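Local coordinates for nuclear import protein MOG1 (PDB 1EQ6) that binds the small GTPase Ran, called Gsp1 in yeast, and takes part in nuclear protein import and poly(A)+ mRNA export, at residues M2-V7 with Y170-E175; I14-P19 with R178-V183; I23-L28 with Q35-N40; I145-T150 with A164-V169. One frame throughout, in Å; residues are numbered along the deposited sequence.

Contact 1 of 4, residues M2-V7 with Y170-E175; sequences MNNKEV and YQLLQE
The side-chain amide of Asn-4 has the CD1 methyl of Leu-172 above one of its faces, with Asn-4 CG 3.7 Å from that methyl carbon, while the carboxylate of Glu-175 comes up at its edge. The two flat groups are turned 46° against each other. The atom modelled as Asn-4 OD1 stands 2.6 Å from Glu-175 OE1, close enough that the amide is probably flipped in the model, so which of its ends faces the acid is left open. Glu-175 gets there on an extended chain: with CG anti to the backbone N (chi1 -167°), the carboxylate is carried off the helix toward the N-terminal segment. Its OE1 also takes a bond from a water at 3.0 Å, and that water accepts from the backbone N of Asn-4 at 3.1 Å, linking helix side chain to loop backbone. The other oxygen, OE2, has a salt bridge to Lys-179, so the carboxylate is held at both oxygens. Farther toward the chain start the contact turns apolar. The sulfur of Met-2 lies 3.7 Å from Leu-172 CB, and the two side chains meet at about a right angle. Leu-172 is itself buried, resting on Ile-145 and Pro-19, while Asn-4 and Glu-175 both lean on Val-17. This is surface packing of an N-terminal arm against helix 164-178, set just ahead of the point where the chain becomes strand 5-9, an outer strand of a small antiparallel sheet in the alpha-beta fold of the MOG1 family.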
loop_
_atom_site.group_PDB
_atom_site.type_symbol
_atom_site.label_atom_id
_atom_site.label_comp_id
_atom_site.label_asym_id
_atom_site.label_seq_id
_atom_site.Cartn_x
_atom_site.Cartn_y
_atom_site.Cartn_z
ATOM N N MET A 2 9.471 13.940 -4.025
ATOM C CA MET A 2 9.918 12.559 -4.011
ATOM C C MET A 2 10.832 12.282 -5.200
ATOM O O MET A 2 10.806 13.011 -6.199
ATOM C CB MET A 2 8.709 11.627 -4.041
ATOM C CG MET A 2 8.751 10.555 -2.969
ATOM S SD MET A 2 7.114 9.932 -2.587
ATOM C CE MET A 2 6.736 10.807 -1.068
ATOM N N ASN A 3 11.638 11.229 -5.078
ATOM C CA ASN A 3 12.588 10.840 -6.119
ATOM C C ASN A 3 12.631 9.315 -6.303
ATOM O O ASN A 3 13.689 8.693 -6.238
ATOM C CB ASN A 3 13.980 11.369 -5.761
ATOM C CG ASN A 3 15.021 10.963 -6.761
ATOM O OD1 ASN A 3 14.799 11.076 -7.960
ATOM N ND2 ASN A 3 16.168 10.488 -6.281
ATOM N N ASN A 4 11.467 8.730 -6.559
ATOM C CA ASN A 4 11.321 7.291 -6.731
ATOM C C ASN A 4 11.999 6.726 -7.958
ATOM O O ASN A 4 12.086 7.391 -8.991
ATOM C CB ASN A 4 9.837 6.963 -6.733
ATOM C CG ASN A 4 9.152 7.499 -5.498
ATOM O OD1 ASN A 4 8.110 8.168 -5.571
ATOM N ND2 ASN A 4 9.751 7.231 -4.349
ATOM N N LYS A 5 12.482 5.491 -7.836
ATOM C CA LYS A 5 13.163 4.818 -8.928
ATOM C C LYS A 5 12.362 3.636 -9.470
ATOM O O LYS A 5 11.700 2.918 -8.727
ATOM C CB LYS A 5 14.543 4.314 -8.482
ATOM C CG LYS A 5 15.514 5.404 -7.974
ATOM C CD LYS A 5 16.966 4.879 -8.002
ATOM C CE LYS A 5 17.988 5.895 -7.496
ATOM N NZ LYS A 5 19.367 5.570 -8.000
ATOM N N GLU A 6 12.454 3.427 -10.774
ATOM C CA GLU A 6 11.751 2.344 -11.418
ATOM C C GLU A 6 12.359 0.995 -11.029
ATOM O O GLU A 6 13.578 0.858 -10.898
ATOM C CB GLU A 6 11.809 2.541 -12.932
ATOM C CG GLU A 6 11.384 1.345 -13.726
ATOM C CD GLU A 6 11.856 1.456 -15.162
ATOM O OE1 GLU A 6 13.074 1.665 -15.376
ATOM O OE2 GLU A 6 11.021 1.331 -16.067
ATOM N N VAL A 7 11.496 0.014 -10.791
ATOM C CA VAL A 7 11.952 -1.310 -10.448
ATOM C C VAL A 7 11.182 -2.316 -11.285
ATOM O O VAL A 7 10.069 -2.052 -11.729
ATOM C CB VAL A 7 11.749 -1.672 -8.935
ATOM C CG1 VAL A 7 12.706 -0.863 -8.071
ATOM C CG2 VAL A 7 10.298 -1.440 -8.511
ATOM N N TYR A 170 0.946 8.646 0.592
ATOM C CA TYR A 170 -0.132 8.639 -0.394
ATOM C C TYR A 170 0.396 9.097 -1.755
ATOM O O TYR A 170 0.003 8.565 -2.813
ATOM C CB TYR A 170 -1.300 9.555 0.063
ATOM C CG TYR A 170 -2.586 9.299 -0.672
ATOM C CD1 TYR A 170 -3.186 8.032 -0.652
ATOM C CD2 TYR A 170 -3.218 10.309 -1.406
ATOM C CE1 TYR A 170 -4.359 7.791 -1.335
ATOM C CE2 TYR A 170 -4.390 10.062 -2.083
ATOM C CZ TYR A 170 -4.961 8.799 -2.043
ATOM O OH TYR A 170 -6.149 8.555 -2.695
ATOM N N GLN A 171 1.272 10.101 -1.755
ATOM C CA GLN A 171 1.830 10.568 -3.032
ATOM C C GLN A 171 2.668 9.444 -3.651
ATOM O O GLN A 171 2.664 9.255 -4.868
ATOM C CB GLN A 171 2.702 11.808 -2.827
ATOM C CG GLN A 171 1.995 12.998 -2.237
ATOM C CD GLN A 171 2.883 14.239 -2.311
ATOM O OE1 GLN A 171 4.099 14.133 -2.509
ATOM N NE2 GLN A 171 2.285 15.417 -2.151
ATOM N N LEU A 172 3.430 8.726 -2.831
ATOM C CA LEU A 172 4.194 7.589 -3.362
ATOM C C LEU A 172 3.219 6.543 -3.946
ATOM O O LEU A 172 3.411 6.031 -5.041
ATOM C CB LEU A 172 5.017 6.933 -2.251
ATOM C CG LEU A 172 5.575 5.523 -2.516
ATOM C CD1 LEU A 172 6.568 5.531 -3.685
ATOM C CD2 LEU A 172 6.248 5.022 -1.264
ATOM N N LEU A 173 2.172 6.234 -3.192
ATOM C CA LEU A 173 1.189 5.229 -3.630
ATOM C C LEU A 173 0.570 5.607 -4.983
ATOM O O LEU A 173 0.457 4.771 -5.902
ATOM C CB LEU A 173 0.092 5.111 -2.580
ATOM C CG LEU A 173 -0.973 4.055 -2.904
ATOM C CD1 LEU A 173 -0.354 2.665 -2.728
ATOM C CD2 LEU A 173 -2.178 4.237 -1.987
ATOM N N GLN A 174 0.137 6.860 -5.109
ATOM C CA GLN A 174 -0.435 7.297 -6.373
ATOM C C GLN A 174 0.608 7.254 -7.499
ATOM O O GLN A 174 0.276 6.916 -8.646
ATOM C CB GLN A 174 -1.058 8.695 -6.233
ATOM C CG GLN A 174 -2.248 8.707 -5.295
ATOM C CD GLN A 174 -3.163 9.903 -5.501
ATOM O OE1 GLN A 174 -2.710 11.042 -5.456
ATOM N NE2 GLN A 174 -4.458 9.643 -5.709
ATOM N N GLU A 175 1.866 7.570 -7.192
ATOM C CA GLU A 175 2.896 7.496 -8.245
ATOM C C GLU A 175 3.106 6.016 -8.672
ATOM O O GLU A 175 3.314 5.706 -9.853
ATOM C CB GLU A 175 4.245 8.062 -7.783
ATOM C CG GLU A 175 5.167 8.261 -8.987
ATOM C CD GLU A 175 6.587 8.682 -8.658
ATOM O OE1 GLU A 175 6.850 9.216 -7.566
ATOM O OE2 GLU A 175 7.449 8.493 -9.534
HETATM O O HOH W 1 9.397 10.762 -7.619
#

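Contact 2 of 4, residues I14-P19 with R178-V183; sequences ITTVVP and RKFHVV
Thr-15 and His-181 form an antiparallel hydrogen-bonded pair, with Thr-15 N giving to His-181 O at 2.9 Å and His-181 N returning a bond to Thr-15 O, also 2.9 Å. Ile-14 and Val-182 are the neighbouring non-hydrogen-bonded pair, and Ile-14 CA adds a CH...O contact of 3.2 Å to His-181 O, which is thus approached by two groups. On the Ile-14 face, CG2 of Ile-14 sits over the Phe-180 ring, 4.0 Å from its centroid, as a CH-pi contact. This branch lies opposite the backbone N, and CG1 turns instead toward Val-182 CG2. Were Ile-14 replaced by alanine, the Phe-180 ring would probably lose the methyl over one face and Val-182 CG2 its CG1 partner, while the strand pairing could remain. On the other face, Thr-15 OG1 lies at the edge of the His-181 imidazole and 2.8 Å from a water that is also close to Lys-179 O. Beyond, Val-17 CG1 rests 3.6 Å from Lys-179 CD, whose amine is salt-bridged to Glu-175. Strand 14-18 is central and strand 181-182 an outer member of a three-stranded antiparallel sheet, to which the chain returns just after helix 164-178.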
loop_
_atom_site.group_PDB
_atom_site.type_symbol
_atom_site.label_atom_id
_atom_site.label_comp_id
_atom_site.label_asym_id
_atom_site.label_seq_id
_atom_site.Cartn_x
_atom_site.Cartn_y
_atom_site.Cartn_z
ATOM N N ILE A 14 6.411 -6.668 -15.145
ATOM C CA ILE A 14 5.735 -5.462 -14.654
ATOM C C ILE A 14 6.737 -4.451 -14.101
ATOM O O ILE A 14 7.769 -4.814 -13.545
ATOM C CB ILE A 14 4.730 -5.840 -13.509
ATOM C CG1 ILE A 14 3.514 -6.590 -14.077
ATOM C CG2 ILE A 14 4.218 -4.592 -12.787
ATOM C CD1 ILE A 14 2.586 -7.129 -12.976
ATOM N N THR A 15 6.453 -3.176 -14.270
ATOM C CA THR A 15 7.343 -2.192 -13.671
ATOM C C THR A 15 6.507 -1.204 -12.879
ATOM O O THR A 15 5.294 -1.045 -13.129
ATOM C CB THR A 15 8.158 -1.377 -14.718
ATOM O OG1 THR A 15 7.251 -0.700 -15.589
ATOM C CG2 THR A 15 9.062 -2.260 -15.525
ATOM N N THR A 16 7.157 -0.571 -11.906
ATOM C CA THR A 16 6.555 0.493 -11.124
ATOM C C THR A 16 7.752 1.182 -10.460
ATOM O O THR A 16 8.890 0.972 -10.899
ATOM C CB THR A 16 5.518 -0.032 -10.065
ATOM O OG1 THR A 16 4.843 1.088 -9.471
ATOM C CG2 THR A 16 6.195 -0.865 -8.972
ATOM N N VAL A 17 7.514 2.012 -9.447
ATOM C CA VAL A 17 8.610 2.689 -8.743
ATOM C C VAL A 17 8.512 2.468 -7.235
ATOM O O VAL A 17 7.432 2.153 -6.726
ATOM C CB VAL A 17 8.592 4.237 -8.967
ATOM C CG1 VAL A 17 8.851 4.578 -10.440
ATOM C CG2 VAL A 17 7.233 4.808 -8.533
ATOM N N VAL A 18 9.643 2.619 -6.543
ATOM C CA VAL A 18 9.705 2.562 -5.083
ATOM C C VAL A 18 10.721 3.638 -4.698
ATOM O O VAL A 18 11.486 4.101 -5.566
ATOM C CB VAL A 18 10.161 1.181 -4.558
ATOM C CG1 VAL A 18 9.160 0.121 -5.001
ATOM C CG2 VAL A 18 11.536 0.863 -5.045
ATOM N N PRO A 19 10.744 4.066 -3.422
ATOM C CA PRO A 19 11.712 5.109 -3.046
ATOM C C PRO A 19 13.142 4.638 -2.943
ATOM O O PRO A 19 13.383 3.441 -2.783
ATOM C CB PRO A 19 11.208 5.596 -1.683
ATOM C CG PRO A 19 9.738 5.164 -1.638
ATOM C CD PRO A 19 9.835 3.788 -2.294
ATOM N N ARG A 178 0.361 5.280 -10.927
ATOM C CA ARG A 178 0.560 6.061 -12.154
ATOM C C ARG A 178 1.617 5.440 -13.057
ATOM O O ARG A 178 1.481 5.441 -14.279
ATOM C CB ARG A 178 0.976 7.495 -11.790
ATOM C CG ARG A 178 1.195 8.445 -12.989
ATOM C CD ARG A 178 1.532 9.867 -12.481
ATOM N NE ARG A 178 0.538 10.314 -11.514
ATOM C CZ ARG A 178 0.787 10.643 -10.246
ATOM N NH1 ARG A 178 2.018 10.595 -9.752
ATOM N NH2 ARG A 178 -0.219 10.998 -9.454
ATOM N N LYS A 179 2.662 4.886 -12.463
ATOM C CA LYS A 179 3.754 4.298 -13.246
ATOM C C LYS A 179 3.703 2.779 -13.346
ATOM O O LYS A 179 4.682 2.139 -13.745
ATOM C CB LYS A 179 5.088 4.749 -12.654
ATOM C CG LYS A 179 5.298 6.248 -12.845
ATOM C CD LYS A 179 6.604 6.747 -12.263
ATOM C CE LYS A 179 6.835 8.194 -12.701
ATOM N NZ LYS A 179 8.033 8.706 -12.033
ATOM N N PHE A 180 2.554 2.213 -12.997
ATOM C CA PHE A 180 2.370 0.772 -13.041
ATOM C C PHE A 180 2.199 0.338 -14.492
ATOM O O PHE A 180 1.318 0.839 -15.178
ATOM C CB PHE A 180 1.132 0.370 -12.250
ATOM C CG PHE A 180 1.048 -1.103 -11.974
ATOM C CD1 PHE A 180 1.668 -1.651 -10.854
ATOM C CD2 PHE A 180 0.320 -1.935 -12.812
ATOM C CE1 PHE A 180 1.559 -3.031 -10.565
ATOM C CE2 PHE A 180 0.206 -3.309 -12.535
ATOM C CZ PHE A 180 0.826 -3.854 -11.409
ATOM N N HIS A 181 3.035 -0.588 -14.954
ATOM C CA HIS A 181 2.953 -1.048 -16.340
ATOM C C HIS A 181 3.135 -2.535 -16.516
ATOM O O HIS A 181 4.113 -3.112 -16.047
ATOM C CB HIS A 181 3.993 -0.344 -17.216
ATOM C CG HIS A 181 3.783 1.129 -17.327
ATOM N ND1 HIS A 181 2.608 1.680 -17.799
ATOM C CD2 HIS A 181 4.575 2.172 -16.982
ATOM C CE1 HIS A 181 2.685 2.997 -17.734
ATOM N NE2 HIS A 181 3.870 3.321 -17.242
ATOM N N VAL A 182 2.180 -3.166 -17.184
ATOM C CA VAL A 182 2.329 -4.576 -17.469
ATOM C C VAL A 182 3.096 -4.609 -18.798
ATOM O O VAL A 182 2.566 -4.255 -19.855
ATOM C CB VAL A 182 0.969 -5.296 -17.593
ATOM C CG1 VAL A 182 1.195 -6.756 -17.972
ATOM C CG2 VAL A 182 0.224 -5.232 -16.242
ATOM N N VAL A 183 4.366 -4.987 -18.708
ATOM C CA VAL A 183 5.275 -5.057 -19.849
ATOM C C VAL A 183 5.122 -6.376 -20.602
ATOM O O VAL A 183 5.291 -6.431 -21.821
ATOM C CB VAL A 183 6.747 -4.935 -19.372
ATOM C CG1 VAL A 183 7.700 -4.899 -20.572
ATOM C CG2 VAL A 183 6.912 -3.677 -18.512
HETATM O O HOH W 2 7.072 1.838 -14.476
#

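Contact 3 of 4, residues I23-L28 with Q35-N40; sequences IDASTL and QEVYVN
Two acids, Asp-24 and Glu-36, face each other with OD1 of the first only 4.4 Å from OE1 of the second, an uncommon pairing of like charges across a beta hairpin. A water lies between them, 2.7 Å from Asp-24 OD1 and 2.6 Å from Glu-36 OE1, and accepts from the backbone N of Val-37, so the gap is bridged by a shared solvent molecule. The neighbouring charge would be expected to disfavour ionisation somewhat, an effect probably offset by the donors around each: Ser-26 N and OG at Asp-24, and the backbone N of Tyr-10 at Glu-36. The hairpin joins strands 22-24 and 35-40. Ile-23 and Val-39 form its antiparallel hydrogen-bonded pair, and Ala-25 N reaches Val-37 O at 2.8 Å even though the chain has by then turned into a 3-10 segment. Asp-24 and Tyr-38 form the non-hydrogen-bonded pair. Here the Asp-24 backbone comes over one face of the phenol ring, its CA 3.8 Å from the centroid in a CH-pi contact, while CB lies above the CE2 side. With CG anti to the backbone N (chi1 169°), the carboxylate passes beyond the ring and turns back on its own chain: OD1 accepts from Ser-26 N at 2.8 Å from above the carboxylate plane, an Asx turn, and from Ser-26 OG on the same side. The Asp-24 carbonyl is engaged as well, taking Thr-27 N. Nearly along the C=O axis (176°), Thr-27 OG1 donates to Asp-24 O at 2.8 Å.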
loop_
_atom_site.group_PDB
_atom_site.type_symbol
_atom_site.label_atom_id
_atom_site.label_comp_id
_atom_site.label_asym_id
_atom_site.label_seq_id
_atom_site.Cartn_x
_atom_site.Cartn_y
_atom_site.Cartn_z
ATOM N N ILE A 23 14.639 -1.758 -0.090
ATOM C CA ILE A 23 15.225 -3.006 -0.552
ATOM C C ILE A 23 14.178 -4.057 -0.895
ATOM O O ILE A 23 13.158 -4.169 -0.227
ATOM C CB ILE A 23 16.167 -3.573 0.558
ATOM C CG1 ILE A 23 17.350 -2.616 0.775
ATOM C CG2 ILE A 23 16.640 -4.978 0.218
ATOM C CD1 ILE A 23 17.955 -2.003 -0.498
ATOM N N ASP A 24 14.458 -4.831 -1.936
ATOM C CA ASP A 24 13.600 -5.924 -2.359
ATOM C C ASP A 24 13.818 -7.002 -1.291
ATOM O O ASP A 24 14.935 -7.542 -1.143
ATOM C CB ASP A 24 14.060 -6.380 -3.746
ATOM C CG ASP A 24 13.432 -7.686 -4.194
ATOM O OD1 ASP A 24 12.634 -8.294 -3.451
ATOM O OD2 ASP A 24 13.767 -8.100 -5.321
ATOM N N ALA A 25 12.770 -7.291 -0.515
ATOM C CA ALA A 25 12.888 -8.272 0.559
ATOM C C ALA A 25 13.197 -9.677 0.053
ATOM O O ALA A 25 13.754 -10.500 0.792
ATOM C CB ALA A 25 11.596 -8.282 1.428
ATOM N N SER A 26 12.855 -9.963 -1.197
ATOM C CA SER A 26 13.141 -11.294 -1.739
ATOM C C SER A 26 14.644 -11.542 -1.874
ATOM O O SER A 26 15.072 -12.676 -2.058
ATOM C CB SER A 26 12.430 -11.518 -3.091
ATOM O OG SER A 26 12.940 -10.723 -4.138
ATOM N N THR A 27 15.460 -10.495 -1.774
ATOM C CA THR A 27 16.906 -10.712 -1.868
ATOM C C THR A 27 17.424 -11.382 -0.592
ATOM O O THR A 27 18.545 -11.894 -0.558
ATOM C CB THR A 27 17.683 -9.410 -2.066
ATOM O OG1 THR A 27 17.522 -8.580 -0.917
ATOM C CG2 THR A 27 17.199 -8.683 -3.307
ATOM N N LEU A 28 16.600 -11.395 0.447
ATOM C CA LEU A 28 16.998 -11.976 1.716
ATOM C C LEU A 28 16.117 -13.136 2.169
ATOM O O LEU A 28 16.590 -14.083 2.800
ATOM C CB LEU A 28 16.997 -10.887 2.783
ATOM C CG LEU A 28 17.784 -9.628 2.386
ATOM C CD1 LEU A 28 17.564 -8.533 3.406
ATOM C CD2 LEU A 28 19.249 -9.957 2.277
ATOM N N GLN A 35 3.539 -12.163 -4.801
ATOM C CA GLN A 35 3.967 -10.879 -4.208
ATOM C C GLN A 35 5.374 -10.364 -4.484
ATOM O O GLN A 35 6.289 -11.133 -4.774
ATOM C CB GLN A 35 3.842 -10.956 -2.685
ATOM C CG GLN A 35 2.437 -10.848 -2.134
ATOM C CD GLN A 35 2.410 -11.060 -0.621
ATOM O OE1 GLN A 35 3.451 -11.035 0.045
ATOM N NE2 GLN A 35 1.227 -11.265 -0.081
ATOM N N GLU A 36 5.524 -9.041 -4.392
ATOM C CA GLU A 36 6.824 -8.387 -4.448
ATOM C C GLU A 36 6.765 -7.558 -3.148
ATOM O O GLU A 36 5.725 -6.960 -2.830
ATOM C CB GLU A 36 6.977 -7.522 -5.695
ATOM C CG GLU A 36 7.111 -8.343 -6.972
ATOM C CD GLU A 36 8.447 -9.126 -7.097
ATOM O OE1 GLU A 36 9.213 -9.275 -6.109
ATOM O OE2 GLU A 36 8.721 -9.609 -8.210
ATOM N N VAL A 37 7.852 -7.559 -2.385
ATOM C CA VAL A 37 7.873 -6.869 -1.087
ATOM C C VAL A 37 9.137 -6.043 -0.995
ATOM O O VAL A 37 10.224 -6.542 -1.260
ATOM C CB VAL A 37 7.884 -7.884 0.091
ATOM C CG1 VAL A 37 7.949 -7.137 1.450
ATOM C CG2 VAL A 37 6.625 -8.828 0.015
ATOM N N TYR A 38 8.977 -4.776 -0.637
ATOM C CA TYR A 38 10.103 -3.851 -0.495
ATOM C C TYR A 38 9.997 -3.194 0.856
ATOM O O TYR A 38 8.915 -2.736 1.219
ATOM C CB TYR A 38 10.072 -2.775 -1.601
ATOM C CG TYR A 38 10.582 -3.263 -2.942
ATOM C CD1 TYR A 38 9.809 -4.104 -3.736
ATOM C CD2 TYR A 38 11.850 -2.892 -3.407
ATOM C CE1 TYR A 38 10.281 -4.574 -4.956
ATOM C CE2 TYR A 38 12.332 -3.348 -4.634
ATOM C CZ TYR A 38 11.538 -4.194 -5.400
ATOM O OH TYR A 38 12.000 -4.687 -6.601
ATOM N N VAL A 39 11.106 -3.157 1.608
ATOM C CA VAL A 39 11.094 -2.550 2.928
ATOM C C VAL A 39 12.110 -1.421 2.999
ATOM O O VAL A 39 13.170 -1.473 2.363
ATOM C CB VAL A 39 11.401 -3.593 4.053
ATOM C CG1 VAL A 39 10.387 -4.751 3.983
ATOM C CG2 VAL A 39 12.834 -4.151 3.895
ATOM N N ASN A 40 11.769 -0.399 3.767
ATOM C CA ASN A 40 12.650 0.754 3.950
ATOM C C ASN A 40 13.901 0.298 4.723
ATOM O O ASN A 40 13.801 -0.118 5.877
ATOM C CB ASN A 40 11.912 1.842 4.748
ATOM C CG ASN A 40 12.686 3.154 4.787
ATOM O OD1 ASN A 40 13.919 3.143 4.795
ATOM N ND2 ASN A 40 11.977 4.276 4.805
HETATM O O HOH W 3 9.969 -8.891 -3.612
HETATM O O HOH W 4 11.485 -11.356 -6.464
#

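Contact 4 of 4, residues I145-T150 with A164-V169; sequences INVPLT and ARCHAV
Arg-165 sets out from helix 164-169 toward strand 145-148, which runs 171° to it, almost antiparallel, with the two axes 10.0 Å apart. From CB the chain leaves with CG anti to the backbone N (chi1 -174°), and CG and CD form the apolar stem that spans the gap. A bend at chi3 (61°) then swings NE and the guanidinium round to lie against the strand. CZ is 3.8 Å from Val-147 CG1, the methyl standing over the centre of one guanidinium face. NH1 reaches out of the contact to a salt bridge with Glu-56 and a hydrogen bond with Asn-55. NH2, the last atom, gives a 2.8 Å hydrogen bond to Pro-148 O. That oxygen lies in the guanidinium plane, though the nitrogen stands above the plane of the carbonyl; NH2 also forms a salt bridge with Glu-153, whose carboxylate accepts from Thr-150 N at the start of the next helix. Below this polar end the contact is hydrophobic. Val-169 CG1 meets Ile-145 CG2 at 3.7 Å, Val-169 CG2 lies 3.7 Å from Val-147 CG2, and the sulfur of Cys-166 rests 4.0 Å from Leu-149 CD2. A methionine in place of Arg-165 would probably leave Glu-56 and Glu-153 without their shared positive partner and Pro-148 O without its stronger donor. The buried guanidinium is thus met by two carboxylates, which probably offset the cost of burying its charge, and is pinned by a backbone carbonyl, which fixes the rotation of its flat group while a valine methyl seals one face.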
loop_
_atom_site.group_PDB
_atom_site.type_symbol
_atom_site.label_atom_id
_atom_site.label_comp_id
_atom_site.label_asym_id
_atom_site.label_seq_id
_atom_site.Cartn_x
_atom_site.Cartn_y
_atom_site.Cartn_z
ATOM N N ILE A 145 0.908 -0.108 1.475
ATOM C CA ILE A 145 2.136 0.452 2.035
ATOM C C ILE A 145 1.811 0.665 3.485
ATOM O O ILE A 145 0.932 1.460 3.793
ATOM C CB ILE A 145 2.484 1.809 1.375
ATOM C CG1 ILE A 145 2.695 1.585 -0.129
ATOM C CG2 ILE A 145 3.767 2.407 2.033
ATOM C CD1 ILE A 145 2.912 2.868 -0.949
ATOM N N ASN A 146 2.521 -0.059 4.351
ATOM C CA ASN A 146 2.312 0.003 5.787
ATOM C C ASN A 146 3.105 1.146 6.375
ATOM O O ASN A 146 4.281 1.291 6.059
ATOM C CB ASN A 146 2.765 -1.286 6.445
ATOM C CG ASN A 146 1.953 -2.470 6.004
ATOM O OD1 ASN A 146 0.729 -2.501 6.192
ATOM N ND2 ASN A 146 2.624 -3.470 5.419
ATOM N N VAL A 147 2.445 1.904 7.251
ATOM C CA VAL A 147 3.065 3.063 7.896
ATOM C C VAL A 147 2.890 3.000 9.421
ATOM O O VAL A 147 1.887 3.497 9.937
ATOM C CB VAL A 147 2.403 4.373 7.374
ATOM C CG1 VAL A 147 3.228 5.645 7.839
ATOM C CG2 VAL A 147 2.339 4.321 5.832
ATOM N N PRO A 148 3.835 2.361 10.153
ATOM C CA PRO A 148 3.707 2.288 11.623
ATOM C C PRO A 148 3.929 3.706 12.162
ATOM O O PRO A 148 5.022 4.250 12.008
ATOM C CB PRO A 148 4.853 1.361 12.040
ATOM C CG PRO A 148 5.132 0.530 10.765
ATOM C CD PRO A 148 5.015 1.600 9.697
ATOM N N LEU A 149 2.916 4.279 12.799
ATOM C CA LEU A 149 2.999 5.659 13.303
ATOM C C LEU A 149 3.751 5.849 14.614
ATOM O O LEU A 149 3.732 4.974 15.483
ATOM C CB LEU A 149 1.587 6.238 13.473
ATOM C CG LEU A 149 0.635 6.165 12.262
ATOM C CD1 LEU A 149 -0.616 7.012 12.506
ATOM C CD2 LEU A 149 1.346 6.685 11.018
ATOM N N THR A 150 4.404 7.009 14.753
ATOM C CA THR A 150 5.119 7.352 15.984
ATOM C C THR A 150 4.012 7.836 16.915
ATOM O O THR A 150 2.882 8.020 16.470
ATOM C CB THR A 150 6.095 8.559 15.784
ATOM O OG1 THR A 150 5.336 9.708 15.382
ATOM C CG2 THR A 150 7.154 8.252 14.734
ATOM N N ALA A 164 1.910 14.372 8.206
ATOM C CA ALA A 164 2.670 14.703 6.998
ATOM C C ALA A 164 3.245 13.479 6.269
ATOM O O ALA A 164 3.218 13.401 5.031
ATOM C CB ALA A 164 3.808 15.658 7.343
ATOM N N ARG A 165 3.792 12.540 7.031
ATOM C CA ARG A 165 4.385 11.347 6.424
ATOM C C ARG A 165 3.292 10.524 5.720
ATOM O O ARG A 165 3.568 9.840 4.745
ATOM C CB ARG A 165 5.097 10.503 7.500
ATOM C CG ARG A 165 5.876 9.298 6.940
ATOM C CD ARG A 165 6.898 8.754 7.952
ATOM N NE ARG A 165 6.294 8.270 9.202
ATOM C CZ ARG A 165 6.318 7.000 9.609
ATOM N NH1 ARG A 165 6.904 6.076 8.862
ATOM N NH2 ARG A 165 5.795 6.672 10.782
ATOM N N CYS A 166 2.065 10.567 6.222
ATOM C CA CYS A 166 0.982 9.823 5.560
ATOM C C CYS A 166 0.671 10.483 4.213
ATOM O O CYS A 166 0.339 9.811 3.221
ATOM C CB CYS A 166 -0.269 9.774 6.444
ATOM S SG CYS A 166 -0.085 8.648 7.859
ATOM N N HIS A 167 0.791 11.808 4.175
ATOM C CA HIS A 167 0.555 12.527 2.922
ATOM C C HIS A 167 1.635 12.124 1.928
ATOM O O HIS A 167 1.358 11.920 0.752
ATOM C CB HIS A 167 0.570 14.050 3.164
ATOM C CG HIS A 167 0.202 14.859 1.956
ATOM N ND1 HIS A 167 1.034 14.996 0.867
ATOM C CD2 HIS A 167 -0.937 15.524 1.645
ATOM C CE1 HIS A 167 0.422 15.706 -0.068
ATOM N NE2 HIS A 167 -0.773 16.037 0.378
ATOM N N ALA A 168 2.872 12.000 2.400
ATOM C CA ALA A 168 3.976 11.603 1.528
ATOM C C ALA A 168 3.768 10.173 1.035
ATOM O O ALA A 168 4.027 9.862 -0.122
ATOM C CB ALA A 168 5.293 11.688 2.270
ATOM N N VAL A 169 3.305 9.293 1.925
ATOM C CA VAL A 169 3.088 7.899 1.515
ATOM C C VAL A 169 1.987 7.827 0.455
ATOM O O VAL A 169 2.063 7.025 -0.481
ATOM C CB VAL A 169 2.725 7.013 2.760
ATOM C CG1 VAL A 169 2.136 5.678 2.312
ATOM C CG2 VAL A 169 4.002 6.770 3.596
#

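Overall arrangement
Contacts 1, 2 and 4 gather round helix 164-178: contact 4 uses its first turns, contact 1 the next, and contact 2 begins at its end and runs into strand 181-182. Contacts 1 and 2 have centres about 9 Å apart and share the small sheet, in which strands 5-9 and 14-18 are neighbours. Contact 3, the hairpin at one edge of the seven-stranded sheet, is about 15 Å from contact 2 by centres and touches it where Val-18 meets Tyr-38. It shares that large sheet with contact 4, about 18 Å away. Contacts 1 and 2 therefore tie both chain ends together around the two local contacts, 3 and 4, which follow each other between them.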